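Local coordinates for macromomycin (Streptomyces macromomyceticus, PDB 2MCM), which binds, non-covalently, the cytotoxic and mutagenic chromophore of the antibiotic auromomycin, which weakly intercalates into DNA and breaks its strands, at residues V4-A9 with V18-T23; Q35-E40 with S70-V75. One frame throughout, in Å; residues are numbered along the deposited sequence. Where two conformers were deposited one is given.

Interaction 1 (V4-A9 with V18-T23); sequences VTVTPA and VTVSAT
Val4 to Thr7 pair with Thr19 to Ala22 as the two arms of an antiparallel beta hairpin, and four backbone hydrogen bonds hold them together. Thr5 and Ser21 bond both ways, Ser21 N to Thr5 O at 2.9 Å being almost straight (177° at the hydrogen). Thr7 and Thr19 repeat the pattern, with Thr7 N 2.9 Å from Thr19 O. Thr7 O has a second donor besides Thr19 N: a water at 2.9 Å, which also meets Thr19 OG1. That hydroxyl lies beside its own backbone N, anti to the carbonyl carbon (chi1 -62°), and the water spans the two strands. The hairpin supplies two of the three strands in one sheet of the immunoglobulin-like barrel of the neocarzinostatin family; strand 62-68 lies beyond 16-23. Its valine face turns inward, onto Ala95, Leu97 and Ile109. Here the side chains of Val6 and Val18 cross at a slant, Val6 CG1 3.8 Å from Val18 CG2, and Val4 CG2 is placed against Val20 CG1, though Val4 has two conformers and the closeness of that approach is doubtful. Where the first arm ends, a cis peptide bond precedes Pro8, whose buried carbonyl O has no polar partner and sits 3.5 Å from Val18 CG1.

Interaction 2 (Q35-E40 with S70-V75); sequences QCAVVE and SSFQAV. With CA (calcium ion), chain B.
A chi1 of 66° puts the CG of Phe72 between its backbone N and carbonyl carbon, while Gln35 CG stands anti to its own N (chi1 176°) and the chain runs on extended beyond it; its amide end meets the CD2/CE2 side of the Phe72 ring obliquely. Gln35 NE2 comes to 3.7 Å from Phe72 CD2, and Gln35 CG is 4.0 Å from Phe72 CE2. The amide and ring planes are 51° apart, an oblique approach rather than a stack. The NE2 group spends a hydrogen bond on His69 O, just before segment 70-75, which ties this amide to the turn that leads into strand 71-76. The far end of the ring reaches the backbone of strand 30-40: Phe72 CZ is 4.1 Å from Cys36 CA, and Ala37 N lies at the ring edge. In this family a small subdomain that includes strands 71-76 and 81-87 stands against the barrel, and the chromophore cleft runs between the two. Cys36 points away from Phe72 into its disulfide with Cys46; two bound diol molecules, probably from the crystallisation liquor, lie about 4 Å from its side chain, consistent with a pocket there. Further on, Val39 CG1 meets Ala74 CB at 4.3 Å, with Val86 touching both residues. Val39 and Glu40 form a classic beta bulge opposite strand 43-47. Beyond it, Glu40 holds a calcium ion with both carboxylate oxygens, OE1 at 2.5 Å and OE2 at 2.4 Å, and a water is a further ligand. Glu40 OE2 also accepts a hydrogen bond from Trp83 NE1.

Interactions 1 and 2 lie on opposite sides of the chain's centre, their own centres 18 Å apart and their nearest atoms about 8 Å apart, without touching. They come in series along the chain: the hairpin of interaction 1 is complete before strand 30-40, which follows 16-23 directly, opens interaction 2. The first belongs to the three-stranded sheet, the second to the larger curled one. Strand 93-98 connects them, since Ala95 and Leu97 pack on the valine face of 4-9 with 18-23, while Cys93 touches Ala37 and Phe72. One contact thus builds a barrel wall; the other lies where barrel and subdomain meet, the region of the family's chromophore cleft.

Interaction 1 (V4-A9 with V18-T23)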
ATOM      1  N   VAL A   4       8.530  -7.332  -1.163  1.00 14.36           N
ATOM      2  CA  VAL A   4       7.742  -6.899   0.042  1.00 14.64           C
ATOM      3  C   VAL A   4       7.011  -8.143   0.576  1.00 15.63           C
ATOM      4  O   VAL A   4       6.628  -9.045  -0.198  1.00 14.57           O
ATOM      5  CB  VAL A   4       6.705  -5.833  -0.377  1.00 15.61           C
ATOM      6  CG1 VAL A   4       5.519  -6.469  -1.086  0.75 15.94           C
ATOM      7  CG2 VAL A   4       6.237  -5.034   0.848  0.75 15.94           C
ATOM      8  N   THR A   5       6.790  -8.140   1.853  1.00 13.34           N
ATOM      9  CA  THR A   5       6.004  -9.168   2.533  1.00 14.01           C
ATOM     10  C   THR A   5       5.018  -8.374   3.439  1.00 12.96           C
ATOM     11  O   THR A   5       5.456  -7.363   3.990  1.00 13.83           O
ATOM     12  CB  THR A   5       6.989 -10.029   3.422  1.00 15.85           C
ATOM     13  OG1 THR A   5       6.101 -11.196   3.719  0.50 17.12           O
ATOM     14  CG2 THR A   5       7.497  -9.387   4.662  0.50 14.97           C
ATOM     15  N   VAL A   6       3.791  -8.759   3.436  1.00 11.00           N
ATOM     16  CA  VAL A   6       2.744  -8.116   4.310  1.00 11.23           C
ATOM     17  C   VAL A   6       2.269  -9.204   5.268  1.00 14.04           C
ATOM     18  O   VAL A   6       1.858 -10.272   4.788  1.00 13.34           O
ATOM     19  CB  VAL A   6       1.643  -7.580   3.463  1.00 11.32           C
ATOM     20  CG1 VAL A   6       0.486  -6.975   4.315  1.00 12.37           C
ATOM     21  CG2 VAL A   6       2.071  -6.541   2.430  1.00 12.09           C
ATOM     22  N   THR A   7       2.357  -8.895   6.575  1.00 12.87           N
ATOM     23  CA  THR A   7       1.941  -9.929   7.548  1.00 15.71           C
ATOM     24  C   THR A   7       1.009  -9.379   8.615  1.00 14.63           C
ATOM     25  O   THR A   7       1.391  -8.371   9.203  1.00 15.00           O
ATOM     26  CB  THR A   7       3.266 -10.361   8.339  1.00 17.79           C
ATOM     27  OG1 THR A   7       4.227 -10.815   7.355  1.00 20.73           O
ATOM     28  CG2 THR A   7       2.917 -11.452   9.353  1.00 20.09           C
ATOM     29  N   PRO A   8      -0.143  -9.955   8.817  1.00 13.61           N
ATOM     30  CA  PRO A   8      -0.694 -11.075   8.058  1.00 12.03           C
ATOM     31  C   PRO A   8      -1.233 -10.484   6.732  1.00 12.45           C
ATOM     32  O   PRO A   8      -1.329  -9.239   6.598  1.00 11.24           O
ATOM     33  CB  PRO A   8      -1.894 -11.572   8.877  1.00 14.85           C
ATOM     34  CG  PRO A   8      -2.181 -10.524   9.892  1.00 15.48           C
ATOM     35  CD  PRO A   8      -1.069  -9.471   9.881  1.00 14.54           C
ATOM     36  N   ALA A   9      -1.563 -11.349   5.774  1.00 12.65           N
ATOM     37  CA  ALA A   9      -2.102 -10.802   4.494  1.00 12.17           C
ATOM     38  C   ALA A   9      -3.456 -11.371   4.139  1.00 12.76           C
ATOM     39  O   ALA A   9      -4.065 -10.897   3.152  1.00 14.39           O
ATOM     40  CB  ALA A   9      -1.122 -11.169   3.350  1.00 14.15           C
ATOM     41  N   VAL A  18      -1.320  -4.116   9.828  1.00  9.94           N
ATOM     42  CA  VAL A  18      -0.455  -5.215   9.260  1.00 10.80           C
ATOM     43  C   VAL A  18       0.973  -4.680   9.229  1.00  9.15           C
ATOM     44  O   VAL A  18       1.151  -3.428   9.388  1.00 10.31           O
ATOM     45  CB  VAL A  18      -0.946  -5.602   7.867  1.00 10.34           C
ATOM     46  CG1 VAL A  18      -2.365  -6.153   7.823  1.00 12.46           C
ATOM     47  CG2 VAL A  18      -0.795  -4.487   6.849  1.00 11.71           C
ATOM     48  N   THR A  19       1.970  -5.515   9.065  1.00 10.08           N
ATOM     49  CA  THR A  19       3.337  -5.016   8.998  1.00 10.85           C
ATOM     50  C   THR A  19       3.816  -5.181   7.513  1.00 10.44           C
ATOM     51  O   THR A  19       3.629  -6.322   7.046  1.00 11.05           O
ATOM     52  CB  THR A  19       4.278  -5.845   9.935  1.00 13.33           C
ATOM     53  OG1 THR A  19       3.754  -5.634  11.304  1.00 15.64           O
ATOM     54  CG2 THR A  19       5.764  -5.466   9.788  1.00 13.77           C
ATOM     55  N   VAL A  20       4.300  -4.133   6.982  1.00 10.07           N
ATOM     56  CA  VAL A  20       4.840  -4.203   5.569  1.00 10.05           C
ATOM     57  C   VAL A  20       6.343  -4.261   5.703  1.00 10.51           C
ATOM     58  O   VAL A  20       6.931  -3.303   6.251  1.00 11.99           O
ATOM     59  CB  VAL A  20       4.394  -2.981   4.789  1.00 11.26           C
ATOM     60  CG1 VAL A  20       4.977  -3.015   3.339  1.00 12.27           C
ATOM     61  CG2 VAL A  20       2.896  -2.820   4.724  1.00 11.76           C
ATOM     62  N   SER A  21       7.019  -5.284   5.260  1.00 10.78           N
ATOM     63  CA  SER A  21       8.474  -5.443   5.319  1.00 12.49           C
ATOM     64  C   SER A  21       9.008  -5.501   3.862  1.00 12.59           C
ATOM     65  O   SER A  21       8.542  -6.374   3.112  1.00 13.48           O
ATOM     66  CB  SER A  21       8.996  -6.715   5.958  1.00 16.17           C
ATOM     67  OG  SER A  21       8.409  -6.814   7.246  1.00 22.21           O
ATOM     68  N   ALA A  22       9.895  -4.558   3.637  1.00 10.83           N
ATOM     69  CA  ALA A  22      10.451  -4.530   2.236  1.00 11.87           C
ATOM     70  C   ALA A  22      11.938  -4.569   2.309  1.00 11.73           C
ATOM     71  O   ALA A  22      12.606  -4.132   3.255  1.00 12.68           O
ATOM     72  CB  ALA A  22       9.923  -3.270   1.571  1.00 11.64           C
ATOM     73  N   THR A  23      12.526  -5.150   1.239  1.00 12.39           N
ATOM     74  CA  THR A  23      13.972  -5.255   1.130  1.00 13.03           C
ATOM     75  C   THR A  23      14.390  -4.948  -0.338  1.00 11.99           C
ATOM     76  O   THR A  23      13.517  -4.870  -1.175  1.00 11.79           O
ATOM     77  CB  THR A  23      14.488  -6.731   1.460  1.00 14.38           C
ATOM     78  OG1 THR A  23      13.760  -7.572   0.547  1.00 16.89           O
ATOM     79  CG2 THR A  23      14.238  -7.046   2.952  1.00 16.59           C
TER
HETATM   80  O   HOH W   1       1.878  -7.669  11.940  1.00 27.75           O

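Interaction 2 (Q35-E40 with S70-V75)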
ATOM      1  N   GLN A  35      -2.513   1.284   1.074  1.00  7.90           N
ATOM      2  CA  GLN A  35      -3.476   0.246   0.640  1.00  7.87           C
ATOM      3  C   GLN A  35      -4.127   0.818  -0.605  1.00  8.46           C
ATOM      4  O   GLN A  35      -4.615   1.949  -0.686  1.00  7.85           O
ATOM      5  CB  GLN A  35      -4.545   0.028   1.749  1.00  9.33           C
ATOM      6  CG  GLN A  35      -5.626  -0.944   1.339  1.00  8.87           C
ATOM      7  CD  GLN A  35      -6.735  -1.158   2.355  1.00  9.36           C
ATOM      8  OE1 GLN A  35      -6.679  -0.504   3.432  1.00  9.57           O
ATOM      9  NE2 GLN A  35      -7.675  -2.010   2.026  1.00  8.84           N
ATOM     10  N   CYS A  36      -4.102   0.022  -1.701  1.00  7.84           N
ATOM     11  CA  CYS A  36      -4.596   0.492  -3.005  1.00  6.99           C
ATOM     12  C   CYS A  36      -5.377  -0.580  -3.773  1.00  8.99           C
ATOM     13  O   CYS A  36      -5.366  -1.733  -3.351  1.00  9.29           O
ATOM     14  CB  CYS A  36      -3.354   0.850  -3.872  1.00  8.37           C
ATOM     15  SG  CYS A  36      -2.163   2.028  -3.145  1.00  9.89           S
ATOM     16  N   ALA A  37      -5.944  -0.176  -4.888  1.00  9.57           N
ATOM     17  CA  ALA A  37      -6.690  -1.110  -5.744  1.00  9.77           C
ATOM     18  C   ALA A  37      -6.704  -0.440  -7.115  1.00 11.95           C
ATOM     19  O   ALA A  37      -6.461   0.722  -7.240  1.00 10.27           O
ATOM     20  CB  ALA A  37      -8.145  -1.266  -5.278  1.00 10.64           C
ATOM     21  N   VAL A  38      -7.021  -1.283  -8.119  1.00 13.10           N
ATOM     22  CA  VAL A  38      -7.161  -0.725  -9.495  1.00 15.54           C
ATOM     23  C   VAL A  38      -8.627  -0.286  -9.579  1.00 16.38           C
ATOM     24  O   VAL A  38      -9.572  -1.113  -9.471  1.00 18.21           O
ATOM     25  CB  VAL A  38      -6.775  -1.801 -10.556  1.00 15.18           C
ATOM     26  CG1 VAL A  38      -7.156  -1.233 -11.936  1.00 16.34           C
ATOM     27  CG2 VAL A  38      -5.321  -2.139 -10.528  1.00 15.73           C
ATOM     28  N   VAL A  39      -8.792   1.032  -9.732  1.00 17.86           N
ATOM     29  CA  VAL A  39     -10.188   1.537  -9.766  1.00 22.23           C
ATOM     30  C   VAL A  39     -10.693   1.496 -11.200  1.00 24.57           C
ATOM     31  O   VAL A  39     -11.869   1.230 -11.447  1.00 26.86           O
ATOM     32  CB  VAL A  39     -10.352   2.850  -8.992  1.00 21.33           C
ATOM     33  CG1 VAL A  39     -10.063   2.538  -7.495  1.00 21.68           C
ATOM     34  CG2 VAL A  39      -9.563   4.013  -9.458  1.00 21.38           C
ATOM     35  N   GLU A  40      -9.764   1.762 -12.091  1.00 26.80           N
ATOM     36  CA  GLU A  40     -10.010   1.739 -13.526  1.00 29.53           C
ATOM     37  C   GLU A  40      -8.709   1.340 -14.191  1.00 30.25           C
ATOM     38  O   GLU A  40      -7.583   1.743 -13.812  1.00 29.30           O
ATOM     39  CB  GLU A  40     -10.537   3.084 -14.038  1.00 30.56           C
ATOM     40  CG  GLU A  40     -11.674   3.674 -13.209  1.00 31.63           C
ATOM     41  CD  GLU A  40     -12.805   4.400 -13.846  1.00 32.31           C
ATOM     42  OE1 GLU A  40     -13.340   4.067 -14.888  1.00 31.80           O
ATOM     43  OE2 GLU A  40     -13.203   5.398 -13.130  1.00 32.04           O
ATOM     44  N   SER A  70     -11.538  -2.647   5.155  1.00 10.38           N
ATOM     45  CA  SER A  70     -12.185  -3.487   4.098  1.00 11.84           C
ATOM     46  C   SER A  70     -12.826  -2.668   3.029  1.00 12.33           C
ATOM     47  O   SER A  70     -13.059  -3.231   1.933  1.00 13.04           O
ATOM     48  CB  SER A  70     -13.127  -4.547   4.692  1.00 14.05           C
ATOM     49  OG  SER A  70     -14.089  -3.850   5.468  1.00 14.97           O
ATOM     50  N   SER A  71     -13.146  -1.422   3.297  1.00 11.64           N
ATOM     51  CA  SER A  71     -13.677  -0.488   2.282  1.00 13.02           C
ATOM     52  C   SER A  71     -12.940   0.820   2.563  1.00 13.25           C
ATOM     53  O   SER A  71     -12.678   1.130   3.779  1.00 13.48           O
ATOM     54  CB  SER A  71     -15.168  -0.268   2.303  1.00 13.56           C
ATOM     55  OG  SER A  71     -15.873  -1.458   1.949  0.60 16.05           O
ATOM     56  N   PHE A  72     -12.634   1.587   1.558  1.00 12.30           N
ATOM     57  CA  PHE A  72     -11.943   2.891   1.798  1.00 12.11           C
ATOM     58  C   PHE A  72     -12.315   3.835   0.682  1.00 13.31           C
ATOM     59  O   PHE A  72     -12.838   3.413  -0.352  1.00 12.23           O
ATOM     60  CB  PHE A  72     -10.458   2.621   1.849  1.00 12.93           C
ATOM     61  CG  PHE A  72      -9.745   2.143   0.625  1.00 13.28           C
ATOM     62  CD1 PHE A  72      -9.275   3.089  -0.313  1.00 13.41           C
ATOM     63  CD2 PHE A  72      -9.519   0.786   0.374  1.00 14.04           C
ATOM     64  CE1 PHE A  72      -8.550   2.686  -1.436  1.00 14.16           C
ATOM     65  CE2 PHE A  72      -8.818   0.378  -0.772  1.00 13.57           C
ATOM     66  CZ  PHE A  72      -8.393   1.319  -1.675  1.00 13.77           C
ATOM     67  N   GLN A  73     -12.079   5.131   0.890  1.00 13.18           N
ATOM     68  CA  GLN A  73     -12.295   6.160  -0.120  1.00 14.15           C
ATOM     69  C   GLN A  73     -10.928   6.284  -0.822  1.00 13.42           C
ATOM     70  O   GLN A  73      -9.894   6.559  -0.206  1.00 14.70           O
ATOM     71  CB  GLN A  73     -12.620   7.546   0.478  1.00 15.88           C
ATOM     72  CG  GLN A  73     -13.986   7.578   1.162  1.00 18.76           C
ATOM     73  CD  GLN A  73     -15.040   6.994   0.256  1.00 19.47           C
ATOM     74  OE1 GLN A  73     -15.139   7.493  -0.927  1.00 21.97           O
ATOM     75  NE2 GLN A  73     -15.788   5.959   0.647  1.00 20.47           N
ATOM     76  N   ALA A  74     -10.981   5.993  -2.117  1.00 13.32           N
ATOM     77  CA  ALA A  74      -9.712   6.031  -2.875  1.00 14.27           C
ATOM     78  C   ALA A  74      -9.466   7.424  -3.460  1.00 14.04           C
ATOM     79  O   ALA A  74     -10.460   8.081  -3.823  1.00 14.12           O
ATOM     80  CB  ALA A  74      -9.821   5.008  -4.004  1.00 12.60           C
ATOM     81  N   VAL A  75      -8.181   7.795  -3.479  1.00 11.68           N
ATOM     82  CA  VAL A  75      -7.780   9.057  -4.144  1.00 13.14           C
ATOM     83  C   VAL A  75      -6.871   8.608  -5.347  1.00 13.13           C
ATOM     84  O   VAL A  75      -6.244   7.531  -5.178  1.00 14.17           O
ATOM     85  CB  VAL A  75      -7.130  10.076  -3.248  1.00 15.61           C
ATOM     86  CG1 VAL A  75      -8.023  10.355  -2.023  1.00 17.09           C
ATOM     87  CG2 VAL A  75      -5.782   9.586  -2.727  1.00 14.77           C
TER
HETATM   88 CA    CA B 163     -14.923   6.022 -14.621  0.60 25.73          CA
HETATM   89  O   HOH W   2     -15.117   4.424 -16.547  0.81 48.30           O